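Local coordinates for Ycf54-like protein (PDB 5M2P) that is required for protochlorophyllide formation, probably as a component of the magnesium protoporphyrin IX monomethylester cyclase of chlorophyll biosynthesis, at residues Glu40-Gln45 with Val72-Ser77. Residues are numbered along the deposited sequence; the frame is centred on the assembly and turned at random.
Sequences EIDFWQ and VSTNKS
Asp42 O is gripped by two donors where the strand 68-73 ends: Ser73 OG at 2.6 Å, tilted 32° from the carbonyl plane, and Thr74 N at 3.2 Å. The serine hydroxyl, anti to its own backbone N (chi1 -175°), gives its proton to that carbonyl and accepts from Asn75 N at 2.9 Å, closing an ST turn; a small residue that both donates and accepts suits this place. An alanine here would probably leave Asp42 O with Thr74 N alone of the pair and Asn75 N without its acceptor, the turn into helix 76-86 less firmly set. Asn75 then serves as N-cap, OD1 accepting from Ser77 OG and, weakly, from Ser77 N. The Asp42 carboxylate reaches this turn through water: one molecule joins OD2 to Thr74 OG1, another joins OD2 to Asn75 ND2, and Tyr34 holds OD1. Next to the turn, toward the sheet, the strands pair antiparallel, Trp44 and Val72 exchanging both backbone bonds, the straighter being Val72 N to Trp44 O (2.8 Å, 172°). On their shared face, the six-membered side of the broad indole brings CE3 to 4.1 Å from Val72 CG1. Direct bonds thus join edge strand 43-47 and Asp42 before it to the end of strand 68-73 and the turn after it, while water carries the carboxylate's links across.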
ATOM      1  N   GLU A  40      11.902  11.011   6.594  1.00 13.47           N
ATOM      2  CA  GLU A  40      10.440  11.118   6.491  1.00 13.29           C
ATOM      3  C   GLU A  40       9.858   9.800   6.034  1.00 10.54           C
ATOM      4  O   GLU A  40      10.336   9.212   5.059  1.00 12.79           O
ATOM      5  CB  GLU A  40      10.045  12.226   5.499  1.00 15.62           C
ATOM      6  CG  GLU A  40       8.547  12.487   5.341  1.00 19.40           C
ATOM      7  CD  GLU A  40       8.250  13.591   4.333  1.00 28.36           C
ATOM      8  OE1 GLU A  40       8.939  14.632   4.371  1.00 38.07           O
ATOM      9  OE2 GLU A  40       7.334  13.429   3.495  1.00 32.21           O
ATOM     10  N   ILE A  41       8.843   9.332   6.746  1.00 11.07           N
ATOM     11  CA  ILE A  41       8.167   8.098   6.405  1.00  9.27           C
ATOM     12  C   ILE A  41       7.542   8.296   5.022  1.00 10.13           C
ATOM     13  O   ILE A  41       6.866   9.289   4.769  1.00 10.90           O
ATOM     14  CB  ILE A  41       7.053   7.781   7.429  1.00 11.77           C
ATOM     15  CG1 ILE A  41       7.644   7.420   8.797  1.00 12.34           C
ATOM     16  CG2 ILE A  41       6.168   6.658   6.915  1.00 12.01           C
ATOM     17  CD1 ILE A  41       8.347   6.095   8.879  1.00 13.22           C
ATOM     18  N   ASP A  42       7.810   7.359   4.117  1.00  9.31           N
ATOM     19  CA  ASP A  42       7.295   7.409   2.741  1.00  8.86           C
ATOM     20  C   ASP A  42       6.635   6.092   2.353  1.00  7.20           C
ATOM     21  O   ASP A  42       6.537   5.770   1.163  1.00  8.69           O
ATOM     22  CB  ASP A  42       8.402   7.784   1.756  1.00  9.95           C
ATOM     23  CG  ASP A  42       9.502   6.743   1.672  1.00 10.60           C
ATOM     24  OD1 ASP A  42       9.507   5.782   2.467  1.00  9.69           O
ATOM     25  OD2 ASP A  42      10.363   6.902   0.771  1.00 14.14           O
ATOM     26  N   PHE A  43       6.167   5.345   3.346  1.00  7.05           N
ATOM     27  CA  PHE A  43       5.457   4.094   3.122  1.00  7.66           C
ATOM     28  C   PHE A  43       4.454   3.959   4.246  1.00  8.37           C
ATOM     29  O   PHE A  43       4.714   4.394   5.365  1.00  8.13           O
ATOM     30  CB  PHE A  43       6.412   2.875   3.092  1.00  7.80           C
ATOM     31  CG  PHE A  43       7.134   2.655   4.388  1.00  8.01           C
ATOM     32  CD1 PHE A  43       8.250   3.406   4.725  1.00  9.06           C
ATOM     33  CD2 PHE A  43       6.660   1.734   5.323  1.00  8.68           C
ATOM     34  CE1 PHE A  43       8.867   3.255   5.964  1.00  8.97           C
ATOM     35  CE2 PHE A  43       7.287   1.574   6.538  1.00  9.89           C
ATOM     36  CZ  PHE A  43       8.404   2.328   6.857  1.00 10.61           C
ATOM     37  N   TRP A  44       3.334   3.330   3.938  1.00  7.17           N
ATOM     38  CA  TRP A  44       2.196   3.262   4.821  1.00  7.62           C
ATOM     39  C   TRP A  44       1.412   1.987   4.542  1.00  8.22           C
ATOM     40  O   TRP A  44       1.361   1.508   3.422  1.00  9.77           O
ATOM     41  CB  TRP A  44       1.267   4.466   4.621  1.00  9.28           C
ATOM     42  CG  TRP A  44       1.950   5.809   4.608  1.00 10.65           C
ATOM     43  CD1 TRP A  44       2.147   6.637   5.668  1.00 11.24           C
ATOM     44  CD2 TRP A  44       2.536   6.453   3.479  1.00 10.25           C
ATOM     45  NE1 TRP A  44       2.823   7.745   5.265  1.00 12.45           N
ATOM     46  CE2 TRP A  44       3.066   7.667   3.927  1.00 10.46           C
ATOM     47  CE3 TRP A  44       2.665   6.123   2.123  1.00  9.95           C
ATOM     48  CZ2 TRP A  44       3.718   8.555   3.070  1.00 10.81           C
ATOM     49  CZ3 TRP A  44       3.308   7.001   1.279  1.00 10.39           C
ATOM     50  CH2 TRP A  44       3.810   8.208   1.756  1.00 11.54           C
ATOM     51  N   GLN A  45       0.736   1.490   5.568  1.00  8.71           N
ATOM     52  CA  GLN A  45      -0.207   0.431   5.420  1.00  8.67           C
ATOM     53  C   GLN A  45      -1.591   1.033   5.590  1.00  8.90           C
ATOM     54  O   GLN A  45      -1.858   1.705   6.601  1.00 11.96           O
ATOM     55  CB  GLN A  45       0.071  -0.670   6.442  1.00 10.05           C
ATOM     56  CG  GLN A  45      -0.954  -1.800   6.387  1.00 12.00           C
ATOM     57  CD  GLN A  45      -0.471  -3.082   7.072  1.00 14.31           C
ATOM     58  OE1 GLN A  45       0.550  -3.642   6.701  1.00 19.03           O
ATOM     59  NE2 GLN A  45      -1.225  -3.553   8.047  1.00 19.52           N
ATOM     60  N   VAL A  72       1.497   1.030   0.625  1.00  7.40           N
ATOM     61  CA  VAL A  72       1.606   2.165  -0.301  1.00  7.39           C
ATOM     62  C   VAL A  72       2.930   2.840  -0.044  1.00  7.51           C
ATOM     63  O   VAL A  72       3.331   3.028   1.098  1.00  8.41           O
ATOM     64  CB  VAL A  72       0.460   3.166  -0.033  1.00  9.78           C
ATOM     65  CG1 VAL A  72       0.536   4.372  -0.965  1.00 10.24           C
ATOM     66  CG2 VAL A  72      -0.867   2.445  -0.135  1.00 11.13           C
ATOM     67  N   SER A  73       3.592   3.281  -1.104  1.00  7.31           N
ATOM     68  CA  SER A  73       4.810   4.059  -0.923  1.00  7.39           C
ATOM     69  C   SER A  73       5.063   4.932  -2.120  1.00  6.17           C
ATOM     70  O   SER A  73       4.691   4.585  -3.238  1.00  7.38           O
ATOM     71  CB  SER A  73       6.013   3.122  -0.760  1.00  8.43           C
ATOM     72  OG  SER A  73       7.207   3.805  -0.471  1.00  9.07           O
ATOM     73  N   THR A  74       5.742   6.065  -1.903  1.00  6.88           N
ATOM     74  CA  THR A  74       6.273   6.867  -2.997  1.00  6.85           C
ATOM     75  C   THR A  74       7.634   6.352  -3.477  1.00  7.24           C
ATOM     76  O   THR A  74       8.167   6.884  -4.429  1.00  8.69           O
ATOM     77  CB  THR A  74       6.354   8.341  -2.610  1.00  7.77           C
ATOM     78  OG1 THR A  74       7.096   8.435  -1.389  1.00  8.87           O
ATOM     79  CG2 THR A  74       4.947   8.923  -2.439  1.00 10.03           C
ATOM     80  N   ASN A  75       8.150   5.318  -2.803  1.00  7.29           N
ATOM     81  CA  ASN A  75       9.411   4.684  -3.174  1.00  9.24           C
ATOM     82  C   ASN A  75       9.131   3.419  -3.969  1.00  7.47           C
ATOM     83  O   ASN A  75       8.737   2.403  -3.402  1.00  7.25           O
ATOM     84  CB  ASN A  75      10.216   4.362  -1.914  1.00 10.41           C
ATOM     85  CG  ASN A  75      11.546   3.691  -2.207  1.00 13.51           C
ATOM     86  OD1 ASN A  75      11.796   3.235  -3.322  1.00 15.91           O
ATOM     87  ND2 ASN A  75      12.396   3.624  -1.204  1.00 21.98           N
ATOM     88  N   LYS A  76       9.245   3.493  -5.289  1.00  8.54           N
ATOM     89  CA  LYS A  76       8.924   2.341  -6.148  0.50  8.92           C
ATOM     90  C   LYS A  76       9.724   1.102  -5.745  1.00  9.36           C
ATOM     91  O   LYS A  76       9.216  -0.008  -5.760  1.00  9.51           O
ATOM     92  CB  LYS A  76       9.125   2.645  -7.642  0.50 13.93           C
ATOM     93  CG  LYS A  76       8.549   1.562  -8.559  0.50 11.25           C
ATOM     94  CD  LYS A  76       8.660   1.881 -10.043  0.50 12.69           C
ATOM     95  CE  LYS A  76       7.730   0.989 -10.844  0.50 14.34           C
ATOM     96  NZ  LYS A  76       7.755   1.314 -12.295  0.50 17.59           N
ATOM     97  N   SER A  77      10.989   1.299  -5.418  1.00 10.00           N
ATOM     98  CA  SER A  77      11.806   0.130  -5.161  0.50 10.19           C
ATOM     99  C   SER A  77      11.344  -0.618  -3.919  1.00  9.03           C
ATOM    100  O   SER A  77      11.488  -1.834  -3.855  1.00  8.52           O
ATOM    101  CB  SER A  77      13.266   0.509  -5.077  0.50 10.76           C
ATOM    102  OG  SER A  77      13.554   1.337  -3.988  0.50 13.13           O
TER
HETATM  103  O   HOH W   1       9.792   8.290  -1.565  1.00 16.17           O
HETATM  104  O   HOH W   2       9.785   3.227   1.462  1.00 17.82           O
HETATM  105  O   HOH W   3      12.671   5.653   0.856  1.00 28.26           O